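Local atomic coordinates of guanylate kinase (Coxiella burnetii, PDB entry 3TR0), a protein that catalyses the ATP-dependent phosphorylation of GMP to GDP, a step in the recycling of guanine nucleotides. Residues I122-P127 / Y166-D171. Sequence-based numbering, arbitrary orientation.
Sequences IFILPP and YLVVND
F123 meets L167 through its CB, which lies 3.8 Å from L167 CD2, while its ring leads away from strand 166-169. CG anti to the backbone N (chi1 -159°) sends that ring off to meet F164 edge-to-face. P15, E157 and M158 also touch F123. The Y166 ring also leads away. I122 CG1 approaches it obliquely and lies 4.2 Å from Y166 CB.

Strands 120-125 and 166-169 run parallel and pair in register. Four nearly straight hydrogen bonds join the two segments, three of them strand to strand. F123 uses both backbone polar atoms: its N donates to Y166 O, and its O accepts from V168 N. L125 N donates to V168 O. The fourth bond runs from N170 N, just after strand 166-169, to L125 O (2.8 Å). CA-H...O contacts accompany these bonds.

I122, I124, Y166 and V168 share one face of the sheet. Here V168 is touched by both isoleucines: its CG2 lies 3.8 Å from I122 CG2, and its CB 3.9 Å from I124 CD1. I124 CG2 also meets N170 CB at 3.9 Å. F123, L125, L167 and V169 line the other face. Beyond the strands, P127 CD rests 3.5 Å from N170 O.

N170 ND2 hydrogen-bonds to A18 O of the predicted ATP-binding loop, and I124 touches A14 there. Strand 166-169 is outermost in this P-loop kinase chain's five-stranded parallel sheet, with 120-125 between it and 9-13. Helix 173-187 packs on I122, Y166 and V168, and helix 147-158 on F123. L198 of the second subunit packs on L125 and V169, and its Q194 NE2 hydrogen-bonds to L167 O.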
loop_
_atom_site.group_PDB
_atom_site.type_symbol
_atom_site.label_atom_id
_atom_site.label_comp_id
_atom_site.label_asym_id
_atom_site.label_seq_id
_atom_site.Cartn_x
_atom_site.Cartn_y
_atom_site.Cartn_z
ATOM N N ILE A 122 -1.063 11.183 2.188
ATOM C CA ILE A 122 -2.153 10.999 1.236
ATOM C C ILE A 122 -2.786 12.354 0.936
ATOM O O ILE A 122 -3.140 13.092 1.859
ATOM C CB ILE A 122 -3.257 10.101 1.831
ATOM C CG1 ILE A 122 -2.669 8.778 2.323
ATOM C CG2 ILE A 122 -4.384 9.889 0.823
ATOM C CD1 ILE A 122 -3.616 7.971 3.196
ATOM N N PHE A 123 -2.928 12.683 -0.343
ATOM C CA PHE A 123 -3.573 13.930 -0.731
ATOM C C PHE A 123 -4.968 13.655 -1.279
ATOM O O PHE A 123 -5.136 12.854 -2.196
ATOM C CB PHE A 123 -2.733 14.686 -1.768
ATOM C CG PHE A 123 -3.053 16.156 -1.844
ATOM C CD1 PHE A 123 -2.283 17.080 -1.155
ATOM C CD2 PHE A 123 -4.131 16.607 -2.583
ATOM C CE1 PHE A 123 -2.571 18.434 -1.215
ATOM C CE2 PHE A 123 -4.429 17.958 -2.643
ATOM C CZ PHE A 123 -3.650 18.869 -1.954
ATOM N N ILE A 124 -5.972 14.315 -0.711
ATOM C CA ILE A 124 -7.339 14.141 -1.170
ATOM C C ILE A 124 -7.689 15.208 -2.201
ATOM O O ILE A 124 -7.605 16.404 -1.919
ATOM C CB ILE A 124 -8.347 14.233 -0.006
ATOM C CG1 ILE A 124 -7.946 13.299 1.138
ATOM C CG2 ILE A 124 -9.751 13.921 -0.494
ATOM C CD1 ILE A 124 -7.912 11.847 0.756
ATOM N N LEU A 125 -8.074 14.767 -3.395
ATOM C CA LEU A 125 -8.439 15.673 -4.477
ATOM C C LEU A 125 -9.948 15.761 -4.616
ATOM O O LEU A 125 -10.648 14.759 -4.485
ATOM C CB LEU A 125 -7.852 15.177 -5.802
ATOM C CG LEU A 125 -6.330 15.116 -5.904
ATOM C CD1 LEU A 125 -5.914 14.278 -7.114
ATOM C CD2 LEU A 125 -5.759 16.515 -5.982
ATOM N N PRO A 126 -10.462 16.970 -4.892
ATOM C CA PRO A 126 -11.878 17.108 -5.228
ATOM C C PRO A 126 -12.068 16.671 -6.673
ATOM O O PRO A 126 -11.090 16.640 -7.416
ATOM C CB PRO A 126 -12.113 18.618 -5.104
ATOM C CG PRO A 126 -10.800 19.218 -5.481
ATOM C CD PRO A 126 -9.744 18.254 -4.961
ATOM N N PRO A 127 -13.303 16.322 -7.066
ATOM C CA PRO A 127 -13.562 15.927 -8.454
ATOM C C PRO A 127 -13.603 17.140 -9.388
ATOM O O PRO A 127 -13.591 16.990 -10.611
ATOM C CB PRO A 127 -14.930 15.247 -8.370
ATOM C CG PRO A 127 -15.588 15.879 -7.192
ATOM C CD PRO A 127 -14.488 16.158 -6.207
ATOM N N TYR A 166 0.394 9.206 -2.010
ATOM C CA TYR A 166 -0.827 8.688 -2.613
ATOM C C TYR A 166 -1.753 9.833 -2.949
ATOM O O TYR A 166 -1.750 10.856 -2.259
ATOM C CB TYR A 166 -1.549 7.761 -1.630
ATOM C CG TYR A 166 -0.741 6.540 -1.251
ATOM C CD1 TYR A 166 -0.734 5.410 -2.061
ATOM C CD2 TYR A 166 0.018 6.523 -0.096
ATOM C CE1 TYR A 166 0.018 4.286 -1.718
ATOM C CE2 TYR A 166 0.769 5.414 0.256
ATOM C CZ TYR A 166 0.765 4.301 -0.557
ATOM O OH TYR A 166 1.512 3.201 -0.199
ATOM N N LEU A 167 -2.545 9.651 -4.000
ATOM C CA LEU A 167 -3.611 10.587 -4.336
ATOM C C LEU A 167 -4.947 9.852 -4.329
ATOM O O LEU A 167 -5.081 8.787 -4.930
ATOM C CB LEU A 167 -3.372 11.216 -5.716
ATOM C CG LEU A 167 -2.015 11.862 -5.990
ATOM C CD1 LEU A 167 -1.999 12.429 -7.402
ATOM C CD2 LEU A 167 -1.707 12.956 -4.977
ATOM N N VAL A 168 -5.934 10.413 -3.640
ATOM C CA VAL A 168 -7.265 9.815 -3.598
ATOM C C VAL A 168 -8.316 10.852 -3.969
ATOM O O VAL A 168 -8.313 11.945 -3.418
ATOM C CB VAL A 168 -7.595 9.260 -2.205
ATOM C CG1 VAL A 168 -9.008 8.713 -2.185
ATOM C CG2 VAL A 168 -6.596 8.180 -1.806
ATOM N N VAL A 169 -9.204 10.514 -4.901
ATOM C CA VAL A 169 -10.241 11.452 -5.332
ATOM C C VAL A 169 -11.516 11.250 -4.523
ATOM O O VAL A 169 -12.019 10.134 -4.426
ATOM C CB VAL A 169 -10.577 11.302 -6.838
ATOM C CG1 VAL A 169 -11.577 12.387 -7.277
ATOM C CG2 VAL A 169 -9.320 11.382 -7.674
ATOM N N ASN A 170 -12.032 12.329 -3.936
ATOM C CA ASN A 170 -13.277 12.240 -3.186
ATOM C C ASN A 170 -14.486 12.552 -4.054
ATOM O O ASN A 170 -15.114 13.602 -3.903
ATOM C CB ASN A 170 -13.263 13.164 -1.967
ATOM C CG ASN A 170 -14.497 12.998 -1.104
ATOM O OD1 ASN A 170 -15.231 12.020 -1.239
ATOM N ND2 ASN A 170 -14.728 13.946 -0.205
ATOM N N ASP A 171 -14.803 11.638 -4.965
ATOM C CA ASP A 171 -15.958 11.787 -5.839
ATOM C C ASP A 171 -17.108 10.909 -5.360
ATOM O O ASP A 171 -18.277 11.204 -5.607
ATOM C CB ASP A 171 -15.588 11.467 -7.291
ATOM C CG ASP A 171 -15.031 10.062 -7.464
ATOM O OD1 ASP A 171 -14.646 9.427 -6.458
ATOM O OD2 ASP A 171 -14.969 9.595 -8.621
#